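Local coordinates for endoglucanase (Clostridium thermocellum, PDB 2YIK), which probably hydrolyses internal beta-1,4-glucosidic linkages of cellulose as the family 9 glycoside hydrolase module of a cellulase, at residues Ala510-Tyr513 and Arg514-Asp518; Trp420-Ser423 and Gln424-Leu428; Val262-Gly265 and Glu266-Pro269; Thr86-Asp90 and Gly91-Ser95; Lys243-Asp246 and Tyr247-Leu251. All coordinates share one frame; numbering follows the deposited sequence.

Interaction 1 of 5, residues Ala510-Tyr513 and Arg514-Asp518; sequences AGLY and RFFGD
L512 lays its CD2 methyl against the F516 ring, 3.7 Å from CD2 of F516, an i to i+4 apolar contact on the last turn of helix 499-516 in the (alpha/alpha)6 barrel of this family 9 glycosidase. The two side chains cross obliquely. CG of F516, anti to its carbonyl carbon (chi1 -53°), leans the ring back toward L512. On another side of the helix Y513 leans forward beside the point where it stops: its CG is anti to the backbone N (chi1 -176°), and ring atom CD1 comes within 3.7 Å of CA of G517, the first residue to leave helical geometry. The backbone holds both pairs in place. F516 N bonds to L512 O at 2.7 Å, whereas the bond from F515 N to G511 O is weak at 3.4 Å. Further out, the F516 ring is covered on one face by CB of F515 and also meets R422 and N419 of helix 416-428, while L512 reaches M425 and Y40. R514, extended from CG to NE, turns its guanidinium outward to a salt bridge with D412 and a hydrogen bond with Q144. The final turn is closed by G517 N, 2.9 Å from Y513 O and 37° out of that carbonyl's plane.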
loop_
_atom_site.group_PDB
_atom_site.type_symbol
_atom_site.label_atom_id
_atom_site.label_comp_id
_atom_site.label_asym_id
_atom_site.label_seq_id
_atom_site.Cartn_x
_atom_site.Cartn_y
_atom_site.Cartn_z
ATOM N N ALA A 510 12.418 -5.844 6.386
ATOM C CA ALA A 510 12.522 -7.298 6.305
ATOM C C ALA A 510 13.646 -7.693 5.359
ATOM O O ALA A 510 14.428 -8.597 5.656
ATOM C CB ALA A 510 11.204 -7.903 5.821
ATOM N N GLY A 511 13.707 -7.015 4.215
ATOM C CA GLY A 511 14.731 -7.305 3.227
ATOM C C GLY A 511 16.133 -7.030 3.743
ATOM O O GLY A 511 17.067 -7.775 3.440
ATOM N N LEU A 512 16.286 -5.953 4.507
ATOM C CA LEU A 512 17.588 -5.601 5.073
ATOM C C LEU A 512 17.984 -6.618 6.132
ATOM O O LEU A 512 19.159 -6.962 6.271
ATOM C CB LEU A 512 17.545 -4.194 5.686
ATOM C CG LEU A 512 17.560 -3.074 4.646
ATOM C CD1 LEU A 512 17.125 -1.766 5.279
ATOM C CD2 LEU A 512 18.951 -2.963 4.038
ATOM N N TYR A 513 17.003 -7.098 6.886
ATOM C CA TYR A 513 17.290 -8.084 7.914
ATOM C C TYR A 513 17.732 -9.373 7.231
ATOM O O TYR A 513 18.597 -10.099 7.725
ATOM C CB TYR A 513 16.053 -8.362 8.763
ATOM C CG TYR A 513 16.356 -9.310 9.895
ATOM C CD1 TYR A 513 17.104 -8.893 10.997
ATOM C CD2 TYR A 513 15.953 -10.643 9.835
ATOM C CE1 TYR A 513 17.446 -9.787 12.019
ATOM C CE2 TYR A 513 16.290 -11.541 10.842
ATOM C CZ TYR A 513 17.036 -11.107 11.929
ATOM O OH TYR A 513 17.363 -12.002 12.923
ATOM N N ARG A 514 17.134 -9.647 6.079
ATOM C CA ARG A 514 17.464 -10.840 5.323
ATOM C C ARG A 514 18.946 -10.929 4.972
ATOM O O ARG A 514 19.566 -11.977 5.138
ATOM C CB ARG A 514 16.647 -10.879 4.033
ATOM C CG ARG A 514 16.892 -12.111 3.170
ATOM C CD ARG A 514 16.021 -12.090 1.920
ATOM N NE ARG A 514 16.060 -13.351 1.190
ATOM C CZ ARG A 514 15.105 -14.279 1.230
ATOM N NH1 ARG A 514 14.021 -14.092 1.962
ATOM N NH2 ARG A 514 15.242 -15.403 0.541
ATOM N N PHE A 515 19.513 -9.826 4.492
ATOM C CA PHE A 515 20.914 -9.815 4.081
ATOM C C PHE A 515 21.904 -9.293 5.118
ATOM O O PHE A 515 23.079 -9.632 5.061
ATOM C CB PHE A 515 21.093 -8.975 2.806
ATOM C CG PHE A 515 20.266 -9.438 1.635
ATOM C CD1 PHE A 515 20.374 -10.740 1.157
ATOM C CD2 PHE A 515 19.402 -8.558 0.987
ATOM C CE1 PHE A 515 19.637 -11.159 0.052
ATOM C CE2 PHE A 515 18.660 -8.966 -0.121
ATOM C CZ PHE A 515 18.780 -10.272 -0.589
ATOM N N PHE A 516 21.435 -8.476 6.059
ATOM C CA PHE A 516 22.322 -7.874 7.051
ATOM C C PHE A 516 22.027 -8.133 8.530
ATOM O O PHE A 516 22.723 -7.600 9.392
ATOM C CB PHE A 516 22.372 -6.355 6.829
ATOM C CG PHE A 516 22.710 -5.953 5.416
ATOM C CD1 PHE A 516 23.955 -6.261 4.873
ATOM C CD2 PHE A 516 21.776 -5.294 4.624
ATOM C CE1 PHE A 516 24.272 -5.921 3.561
ATOM C CE2 PHE A 516 22.077 -4.947 3.310
ATOM C CZ PHE A 516 23.328 -5.262 2.774
ATOM N N GLY A 517 21.018 -8.940 8.842
ATOM C CA GLY A 517 20.716 -9.189 10.243
ATOM C C GLY A 517 21.754 -10.018 10.989
ATOM O O GLY A 517 22.281 -10.977 10.418
ATOM N N ASP A 518 22.079 -9.634 12.237
ATOM C CA ASP A 518 23.026 -10.399 13.081
ATOM C C ASP A 518 22.236 -10.906 14.251
ATOM O O ASP A 518 21.021 -10.723 14.354
ATOM C CB ASP A 518 24.124 -9.611 13.830
ATOM C CG ASP A 518 24.583 -8.380 13.147
ATOM O OD1 ASP A 518 25.341 -8.500 12.168
ATOM O OD2 ASP A 518 24.222 -7.283 13.625
#

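Interaction 2 of 5, residues Trp420-Ser423 and Gln424-Leu428; sequences WARS and QMDYL
The carbonyl O of W420 is gripped twice, by S423 OG at 2.7 Å and by Q424 N at 3.0 Å, within helix 416-428 of the alpha-helical barrel. The hydroxyl donates in the carbonyl plane on a lone pair, and the backbone N of Q424 also lies in that plane, as the ordinary i to i+4 helix bond. S423 can reach back because its OG sits between the backbone N and the carbonyl carbon (chi1 77°), a rotamer that folds a helical serine onto the preceding turn. On the same turn Q424 lays its aliphatic part over the indole of W420. Its CG stands over one face of the six-membered ring, 3.9 Å from the centroid and 28° off the normal, a CH-pi contact that comes closest at CE2 of W420. The bend at chi2 of Q424 brings the amide over the indole, and its plane lies within 4° of the ring plane. W420 packs on W372 of helix 363-373 and A399 of helix 392-408, and Q424 on Q400 of the latter. Round the helix, R422 and D426 approach without a salt bridge: OD2 of D426 lies well out of the guanidinium plane of R422, so attraction of charge probably acts but no N-H points at it. Both are tied instead to the hydroxyl of Y40, which bonds R422 NE and D426 OD1. The nearest approach of their side chains is from R422 CG to D426 OD2, 4.0 Å.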
loop_
_atom_site.group_PDB
_atom_site.type_symbol
_atom_site.label_atom_id
_atom_site.label_comp_id
_atom_site.label_asym_id
_atom_site.label_seq_id
_atom_site.Cartn_x
_atom_site.Cartn_y
_atom_site.Cartn_z
ATOM N N TRP A 420 23.437 -0.286 -1.038
ATOM C CA TRP A 420 22.954 1.082 -1.173
ATOM C C TRP A 420 21.694 1.267 -0.325
ATOM O O TRP A 420 21.549 2.270 0.385
ATOM C CB TRP A 420 22.616 1.389 -2.629
ATOM C CG TRP A 420 21.865 2.675 -2.785
ATOM C CD1 TRP A 420 22.384 3.935 -2.773
ATOM C CD2 TRP A 420 20.445 2.824 -2.932
ATOM N NE1 TRP A 420 21.376 4.864 -2.904
ATOM C CE2 TRP A 420 20.178 4.210 -3.004
ATOM C CE3 TRP A 420 19.377 1.923 -3.009
ATOM C CZ2 TRP A 420 18.878 4.715 -3.150
ATOM C CZ3 TRP A 420 18.086 2.425 -3.154
ATOM C CH2 TRP A 420 17.849 3.810 -3.224
ATOM N N ALA A 421 20.780 0.304 -0.417
ATOM C CA ALA A 421 19.531 0.361 0.343
ATOM C C ALA A 421 19.843 0.519 1.830
ATOM O O ALA A 421 19.214 1.311 2.530
ATOM C CB ALA A 421 18.710 -0.908 0.112
ATOM N N ARG A 422 20.825 -0.244 2.299
ATOM C CA ARG A 422 21.229 -0.187 3.694
ATOM C C ARG A 422 21.723 1.204 4.089
ATOM O O ARG A 422 21.392 1.704 5.164
ATOM C CB ARG A 422 22.333 -1.204 3.977
ATOM C CG ARG A 422 22.580 -1.381 5.459
ATOM C CD ARG A 422 23.746 -2.303 5.755
ATOM N NE ARG A 422 23.795 -2.629 7.178
ATOM C CZ ARG A 422 24.656 -3.481 7.725
ATOM N NH1 ARG A 422 25.554 -4.095 6.969
ATOM N NH2 ARG A 422 24.606 -3.733 9.029
ATOM N N SER A 423 22.523 1.822 3.226
ATOM C CA SER A 423 23.035 3.154 3.518
ATOM C C SER A 423 21.858 4.122 3.650
ATOM O O SER A 423 21.870 5.012 4.493
ATOM C CB SER A 423 23.997 3.627 2.417
ATOM O OG SER A 423 23.312 4.049 1.251
ATOM N N GLN A 424 20.830 3.932 2.831
ATOM C CA GLN A 424 19.668 4.807 2.883
ATOM C C GLN A 424 18.822 4.573 4.138
ATOM O O GLN A 424 18.354 5.533 4.753
ATOM C CB GLN A 424 18.823 4.643 1.615
ATOM C CG GLN A 424 19.529 5.083 0.325
ATOM C CD GLN A 424 20.099 6.495 0.410
ATOM O OE1 GLN A 424 21.317 6.688 0.498
ATOM N NE2 GLN A 424 19.219 7.487 0.389
ATOM N N MET A 425 18.624 3.315 4.526
ATOM C CA MET A 425 17.844 3.040 5.736
ATOM C C MET A 425 18.595 3.582 6.951
ATOM O O MET A 425 17.985 4.153 7.862
ATOM C CB MET A 425 17.601 1.542 5.928
ATOM C CG MET A 425 16.665 1.236 7.097
ATOM S SD MET A 425 15.023 1.991 6.867
ATOM C CE MET A 425 14.214 0.673 5.838
ATOM N N ASP A 426 19.913 3.404 6.967
ATOM C CA ASP A 426 20.706 3.913 8.085
ATOM C C ASP A 426 20.594 5.443 8.148
ATOM O O ASP A 426 20.567 6.012 9.243
ATOM C CB ASP A 426 22.174 3.473 7.974
ATOM C CG ASP A 426 22.362 1.985 8.239
ATOM O OD1 ASP A 426 21.381 1.304 8.615
ATOM O OD2 ASP A 426 23.499 1.491 8.077
ATOM N N TYR A 427 20.522 6.113 6.995
ATOM C CA TYR A 427 20.366 7.572 7.008
ATOM C C TYR A 427 19.029 7.882 7.674
ATOM O O TYR A 427 18.946 8.731 8.568
ATOM C CB TYR A 427 20.359 8.168 5.586
ATOM C CG TYR A 427 20.023 9.662 5.533
ATOM C CD1 TYR A 427 18.718 10.106 5.734
ATOM C CD2 TYR A 427 21.014 10.631 5.313
ATOM C CE1 TYR A 427 18.398 11.469 5.728
ATOM C CE2 TYR A 427 20.702 12.005 5.300
ATOM C CZ TYR A 427 19.391 12.413 5.514
ATOM O OH TYR A 427 19.051 13.755 5.541
ATOM N N LEU A 428 17.977 7.193 7.240
ATOM C CA LEU A 428 16.654 7.428 7.807
ATOM C C LEU A 428 16.563 7.058 9.285
ATOM O O LEU A 428 15.727 7.599 10.003
ATOM C CB LEU A 428 15.582 6.682 6.998
ATOM C CG LEU A 428 15.264 7.299 5.626
ATOM C CD1 LEU A 428 14.349 6.366 4.833
ATOM C CD2 LEU A 428 14.610 8.662 5.812
#

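Interaction 3 of 5, residues Val262-Gly265 and Glu266-Pro269; sequences VVQG and EDGP
Q264 and D267 lie side by side and point the same way, with OD2 of D267 3.7 Å from CB of Q264 and the amide and carboxylate planes 70° apart. Between them the backbone makes a type I beta turn over Q264-D267, with G265 and E266 at its corners: D267 N donates to Q264 O at 2.9 Å, the donor standing well above the plane of that carbonyl. A water clamps the same two residues, accepting from Q264 N and donating to D267 OD2, so that the carboxylate is fixed against the backbone it passes. The Q264 chain, bent at chi2 (-66°), turns its amide the other way along the chain, where NE2 bonds V262 O at 3.2 Å. A second, weak bond from G268 N to G265 O follows, at 3.2 Å. G268 has backbone angles that call for glycine, and they bring P269 back against the carbonyls of the turn. Its CD stands 3.1 Å from Q264 O and 4.1 Å from CG1 of V263. The acidic groups of D267 and E266 both form salt bridges with K213, a shared counter-charge that would be expected to favour their ionised forms. The turn lies in the loop between helices 238-257 and 279-293: V263 packs on I218 of helix 216-233 and on H182, while P269 rests against Q183 of strand 177-184.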
loop_
_atom_site.group_PDB
_atom_site.type_symbol
_atom_site.label_atom_id
_atom_site.label_comp_id
_atom_site.label_asym_id
_atom_site.label_seq_id
_atom_site.Cartn_x
_atom_site.Cartn_y
_atom_site.Cartn_z
ATOM N N VAL A 262 -9.858 6.244 -14.976
ATOM C CA VAL A 262 -9.514 6.316 -13.561
ATOM C C VAL A 262 -10.671 6.955 -12.805
ATOM O O VAL A 262 -11.464 7.694 -13.382
ATOM C CB VAL A 262 -8.222 7.150 -13.320
ATOM C CG1 VAL A 262 -7.053 6.531 -14.083
ATOM C CG2 VAL A 262 -8.439 8.602 -13.744
ATOM N N VAL A 263 -10.792 6.649 -11.521
ATOM C CA VAL A 263 -11.844 7.259 -10.728
ATOM C C VAL A 263 -11.531 8.762 -10.723
ATOM O O VAL A 263 -10.395 9.172 -10.465
ATOM C CB VAL A 263 -11.863 6.691 -9.294
ATOM C CG1 VAL A 263 -12.768 7.532 -8.405
ATOM C CG2 VAL A 263 -12.369 5.244 -9.324
ATOM N N GLN A 264 -12.538 9.572 -11.037
ATOM C CA GLN A 264 -12.385 11.024 -11.109
ATOM C C GLN A 264 -12.441 11.717 -9.755
ATOM O O GLN A 264 -13.061 11.218 -8.814
ATOM C CB GLN A 264 -13.457 11.614 -12.031
ATOM C CG GLN A 264 -13.384 11.116 -13.462
ATOM C CD GLN A 264 -12.119 11.577 -14.169
ATOM O OE1 GLN A 264 -11.909 12.777 -14.368
ATOM N NE2 GLN A 264 -11.263 10.626 -14.550
ATOM N N GLY A 265 -11.792 12.876 -9.671
ATOM C CA GLY A 265 -11.763 13.633 -8.431
ATOM C C GLY A 265 -13.126 13.906 -7.820
ATOM O O GLY A 265 -13.309 13.761 -6.611
ATOM N N GLU A 266 -14.089 14.300 -8.651
ATOM C CA GLU A 266 -15.443 14.605 -8.180
ATOM C C GLU A 266 -16.167 13.366 -7.660
ATOM O O GLU A 266 -17.181 13.476 -6.971
ATOM C CB GLU A 266 -16.273 15.200 -9.315
ATOM C CG GLU A 266 -16.338 14.281 -10.526
ATOM C CD GLU A 266 -17.246 14.804 -11.621
ATOM O OE1 GLU A 266 -17.807 15.912 -11.447
ATOM O OE2 GLU A 266 -17.400 14.111 -12.655
ATOM N N ASP A 267 -15.663 12.187 -7.997
ATOM C CA ASP A 267 -16.317 10.968 -7.549
ATOM C C ASP A 267 -15.632 10.392 -6.340
ATOM O O ASP A 267 -15.627 9.178 -6.099
ATOM C CB ASP A 267 -16.387 9.957 -8.684
ATOM C CG ASP A 267 -17.117 10.512 -9.902
ATOM O OD1 ASP A 267 -18.124 11.224 -9.708
ATOM O OD2 ASP A 267 -16.698 10.236 -11.046
ATOM N N GLY A 268 -15.029 11.308 -5.582
ATOM C CA GLY A 268 -14.373 10.932 -4.332
ATOM C C GLY A 268 -12.972 11.349 -3.940
ATOM O O GLY A 268 -12.849 11.963 -2.845
ATOM N N PRO A 269 -11.945 11.286 -4.787
ATOM C CA PRO A 269 -10.773 11.739 -4.056
ATOM C C PRO A 269 -10.293 13.158 -4.151
ATOM O O PRO A 269 -9.341 13.550 -3.346
ATOM C CB PRO A 269 -9.724 10.794 -4.524
ATOM C CG PRO A 269 -10.039 10.519 -5.974
ATOM C CD PRO A 269 -11.610 10.684 -6.088
HETATM O O HOH W 1 -15.102 8.368 -11.501
#

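Interaction 4 of 5, residues Thr86-Asp90 and Gly91-Ser95; sequences TNMSD and GFISS
The terminal methyl of M88 is pressed unusually close to I93, with CE only 3.5 Å from CD1 of I93, tighter than normal van der Waals contact. The two side chains cross at about a right angle, and the methionine, bent at its end (chi3 -82°), curls round CD1 of I93, touching it with CB, SD and CE. The sulfur reaches F92 as well: SD lies 3.7 Å from CE2 and 4.7 Å from the ring centroid, an oblique Met-aromatic contact, 67° off the ring normal. M88 is thus laid across two consecutive residues of the first turn. That turn opens helix 90-100, and S89 is its N-cap. With OG between the backbone N and the carbonyl carbon (chi1 69°), the serine accepts from F92 N at 3.0 Å, while its carbonyl O takes I93 N at 3.1 Å in a nearly straight bond. D90 O receives S94 N in the next step of the helix, and the D90 carboxylate bonds S83. Before the cap, T86 OG1 accepts from M88 N in an ST turn and also bonds D82. M88 and I93 both continue onto L100 of the same helix, and M88 also touches F208 of strand 206-209.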
loop_
_atom_site.group_PDB
_atom_site.type_symbol
_atom_site.label_atom_id
_atom_site.label_comp_id
_atom_site.label_asym_id
_atom_site.label_seq_id
_atom_site.Cartn_x
_atom_site.Cartn_y
_atom_site.Cartn_z
ATOM N N THR A 86 -24.499 7.780 -0.324
ATOM C CA THR A 86 -23.582 7.068 -1.214
ATOM C C THR A 86 -23.615 7.908 -2.484
ATOM O O THR A 86 -24.410 8.847 -2.581
ATOM C CB THR A 86 -24.050 5.632 -1.574
ATOM O OG1 THR A 86 -25.081 5.696 -2.567
ATOM C CG2 THR A 86 -24.571 4.906 -0.341
ATOM N N ASN A 87 -22.769 7.591 -3.454
ATOM C CA ASN A 87 -22.770 8.357 -4.689
ATOM C C ASN A 87 -23.314 7.537 -5.853
ATOM O O ASN A 87 -23.004 7.805 -7.019
ATOM C CB ASN A 87 -21.366 8.874 -5.000
ATOM C CG ASN A 87 -20.445 7.795 -5.501
ATOM O OD1 ASN A 87 -20.543 6.632 -5.099
ATOM N ND2 ASN A 87 -19.525 8.177 -6.382
ATOM N N MET A 88 -24.109 6.518 -5.534
ATOM C CA MET A 88 -24.745 5.711 -6.571
ATOM C C MET A 88 -26.064 6.422 -6.870
ATOM O O MET A 88 -26.642 7.054 -5.986
ATOM C CB MET A 88 -25.022 4.291 -6.079
ATOM C CG MET A 88 -23.771 3.422 -5.952
ATOM S SD MET A 88 -24.145 1.792 -5.278
ATOM C CE MET A 88 -24.195 2.168 -3.501
ATOM N N SER A 89 -26.527 6.335 -8.113
ATOM C CA SER A 89 -27.773 6.979 -8.529
ATOM C C SER A 89 -29.004 6.275 -7.960
ATOM O O SER A 89 -28.925 5.121 -7.539
ATOM C CB SER A 89 -27.875 6.986 -10.059
ATOM O OG SER A 89 -28.075 5.673 -10.567
ATOM N N ASP A 90 -30.137 6.982 -7.950
ATOM C CA ASP A 90 -31.393 6.414 -7.461
ATOM C C ASP A 90 -31.743 5.186 -8.302
ATOM O O ASP A 90 -32.183 4.162 -7.783
ATOM C CB ASP A 90 -32.551 7.411 -7.598
ATOM C CG ASP A 90 -32.497 8.534 -6.586
ATOM O OD1 ASP A 90 -31.872 8.365 -5.514
ATOM O OD2 ASP A 90 -33.111 9.593 -6.859
ATOM N N GLY A 91 -31.559 5.312 -9.609
ATOM C CA GLY A 91 -31.866 4.223 -10.522
ATOM C C GLY A 91 -31.005 2.986 -10.323
ATOM O O GLY A 91 -31.494 1.859 -10.393
ATOM N N PHE A 92 -29.716 3.196 -10.082
ATOM C CA PHE A 92 -28.805 2.085 -9.866
ATOM C C PHE A 92 -29.188 1.350 -8.592
ATOM O O PHE A 92 -29.267 0.128 -8.579
ATOM C CB PHE A 92 -27.367 2.574 -9.741
ATOM C CG PHE A 92 -26.374 1.461 -9.647
ATOM C CD1 PHE A 92 -25.913 0.829 -10.798
ATOM C CD2 PHE A 92 -25.956 0.995 -8.408
ATOM C CE1 PHE A 92 -25.051 -0.259 -10.718
ATOM C CE2 PHE A 92 -25.092 -0.095 -8.314
ATOM C CZ PHE A 92 -24.639 -0.724 -9.475
ATOM N N ILE A 93 -29.414 2.099 -7.518
ATOM C CA ILE A 93 -29.807 1.500 -6.242
ATOM C C ILE A 93 -31.136 0.751 -6.399
ATOM O O ILE A 93 -31.304 -0.360 -5.888
ATOM C CB ILE A 93 -29.982 2.576 -5.133
ATOM C CG1 ILE A 93 -28.642 3.258 -4.834
ATOM C CG2 ILE A 93 -30.543 1.940 -3.876
ATOM C CD1 ILE A 93 -27.561 2.287 -4.388
ATOM N N SER A 94 -32.071 1.365 -7.120
ATOM C CA SER A 94 -33.388 0.774 -7.334
ATOM C C SER A 94 -33.299 -0.595 -8.017
ATOM O O SER A 94 -33.931 -1.554 -7.575
ATOM C CB SER A 94 -34.260 1.731 -8.160
ATOM O OG SER A 94 -35.625 1.365 -8.083
ATOM N N SER A 95 -32.490 -0.692 -9.070
ATOM C CA SER A 95 -32.326 -1.946 -9.813
ATOM C C SER A 95 -31.461 -2.998 -9.123
ATOM O O SER A 95 -31.605 -4.190 -9.398
ATOM C CB SER A 95 -31.706 -1.682 -11.185
ATOM O OG SER A 95 -32.529 -0.873 -11.997
#

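Interaction 5 of 5, residues Lys243-Asp246 and Tyr247-Leu251; sequences KSLD and YAKAL
Y247 lies alongside K243, one turn earlier in helix 238-257 of the family 9 helical barrel, and the two side chains point the same way. Its CB approaches S244 O at 3.7 Å. The ring follows with CG anti to the carbonyl carbon (chi1 -86°), which swings it back along the preceding turn. There CD1 comes 3.2 Å from K243 O, which sits at the ring edge near its plane while also accepting the helix bond from Y247 N. CE1 then meets the aliphatic part of the lysine, 3.8 Å from K243 CG and little farther from CE, so that the lysine methylenes run beside CD1 and CE1. The tyrosine also packs on M166 and T169, and R171 makes a cation-pi contact with it. Outside the helix, on strand 169-171, that same R171 forms a salt bridge with D246 OD2, so the strand holds both residues. On another side of the helix the chain of K249, extended beyond CG, runs past L245, which also packs on L289 of helix 279-293. Their nearest side-chain atoms are CG of L245 and CE of K249, 4.0 Å apart.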
loop_
_atom_site.group_PDB
_atom_site.type_symbol
_atom_site.label_atom_id
_atom_site.label_comp_id
_atom_site.label_asym_id
_atom_site.label_seq_id
_atom_site.Cartn_x
_atom_site.Cartn_y
_atom_site.Cartn_z
ATOM N N LYS A 243 -10.990 -17.626 -1.108
ATOM C CA LYS A 243 -11.962 -16.540 -1.117
ATOM C C LYS A 243 -11.330 -15.263 -1.673
ATOM O O LYS A 243 -11.938 -14.571 -2.496
ATOM C CB LYS A 243 -12.503 -16.291 0.287
ATOM C CG LYS A 243 -13.499 -15.155 0.343
ATOM C CD LYS A 243 -14.366 -15.276 1.581
ATOM C CE LYS A 243 -14.948 -13.936 1.995
ATOM N NZ LYS A 243 -14.587 -13.665 3.428
ATOM N N SER A 244 -10.108 -14.964 -1.232
ATOM C CA SER A 244 -9.391 -13.775 -1.696
ATOM C C SER A 244 -9.209 -13.836 -3.209
ATOM O O SER A 244 -9.479 -12.865 -3.915
ATOM C CB SER A 244 -8.014 -13.675 -1.025
ATOM O OG SER A 244 -8.136 -13.592 0.384
ATOM N N LEU A 245 -8.757 -14.986 -3.701
ATOM C CA LEU A 245 -8.542 -15.167 -5.130
ATOM C C LEU A 245 -9.845 -15.037 -5.913
ATOM O O LEU A 245 -9.860 -14.484 -7.012
ATOM C CB LEU A 245 -7.902 -16.528 -5.409
ATOM C CG LEU A 245 -7.543 -16.815 -6.874
ATOM C CD1 LEU A 245 -6.625 -15.739 -7.418
ATOM C CD2 LEU A 245 -6.866 -18.176 -6.973
ATOM N N ASP A 246 -10.937 -15.545 -5.350
ATOM C CA ASP A 246 -12.227 -15.459 -6.024
ATOM C C ASP A 246 -12.636 -13.990 -6.187
ATOM O O ASP A 246 -13.078 -13.572 -7.263
ATOM C CB ASP A 246 -13.296 -16.220 -5.238
ATOM C CG ASP A 246 -14.681 -16.031 -5.813
ATOM O OD1 ASP A 246 -14.872 -16.280 -7.010
ATOM O OD2 ASP A 246 -15.591 -15.632 -5.070
ATOM N N TYR A 247 -12.488 -13.208 -5.124
ATOM C CA TYR A 247 -12.818 -11.790 -5.191
ATOM C C TYR A 247 -11.853 -11.058 -6.136
ATOM O O TYR A 247 -12.264 -10.180 -6.897
ATOM C CB TYR A 247 -12.767 -11.154 -3.794
ATOM C CG TYR A 247 -14.049 -11.288 -2.993
ATOM C CD1 TYR A 247 -14.394 -12.491 -2.370
ATOM C CD2 TYR A 247 -14.919 -10.205 -2.859
ATOM C CE1 TYR A 247 -15.580 -12.606 -1.625
ATOM C CE2 TYR A 247 -16.102 -10.305 -2.124
ATOM C CZ TYR A 247 -16.427 -11.506 -1.508
ATOM O OH TYR A 247 -17.597 -11.598 -0.784
ATOM N N ALA A 248 -10.575 -11.425 -6.097
ATOM C CA ALA A 248 -9.577 -10.793 -6.961
ATOM C C ALA A 248 -9.928 -10.959 -8.442
ATOM O O ALA A 248 -9.933 -9.985 -9.203
ATOM C CB ALA A 248 -8.181 -11.373 -6.682
ATOM N N LYS A 249 -10.225 -12.195 -8.843
ATOM C CA LYS A 249 -10.580 -12.493 -10.229
ATOM C C LYS A 249 -11.845 -11.757 -10.673
ATOM O O LYS A 249 -11.939 -11.319 -11.815
ATOM C CB LYS A 249 -10.818 -13.991 -10.413
ATOM C CG LYS A 249 -9.617 -14.900 -10.238
ATOM C CD LYS A 249 -10.129 -16.333 -10.095
ATOM C CE LYS A 249 -9.108 -17.375 -10.504
ATOM N NZ LYS A 249 -9.708 -18.766 -10.448
ATOM N N ALA A 250 -12.818 -11.648 -9.773
ATOM C CA ALA A 250 -14.076 -10.972 -10.079
ATOM C C ALA A 250 -13.837 -9.487 -10.307
ATOM O O ALA A 250 -14.371 -8.902 -11.249
ATOM C CB ALA A 250 -15.073 -11.176 -8.939
ATOM N N LEU A 251 -13.039 -8.880 -9.437
ATOM C CA LEU A 251 -12.726 -7.466 -9.577
ATOM C C LEU A 251 -11.973 -7.252 -10.891
ATOM O O LEU A 251 -12.314 -6.353 -11.663
ATOM C CB LEU A 251 -11.897 -6.982 -8.382
ATOM C CG LEU A 251 -12.695 -6.792 -7.089
ATOM C CD1 LEU A 251 -11.760 -6.741 -5.890
ATOM C CD2 LEU A 251 -13.521 -5.513 -7.191
#

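Overall arrangement
From the N terminus the contacts run 4, 5, 3, 2, 1. Each is local, joining neighbouring residues of one continuous run, so none nests in or crosses another. Interaction 4 starts helix 90-100, interaction 5 lies within helix 238-257, and interaction 3 makes the turn in the loop that follows it. Interactions 3 and 4 have centres about 17 Å apart and meet where D267 O approaches N87 ND2, near strands 177-184 and 206-209. Interactions 2 and 1, with centres about 12 Å apart, join helices 416-428 and 499-516 on the opposite side of the chain's centre from 3 and 4; there L512 CD1 packs 3.4 Å from M425 CB.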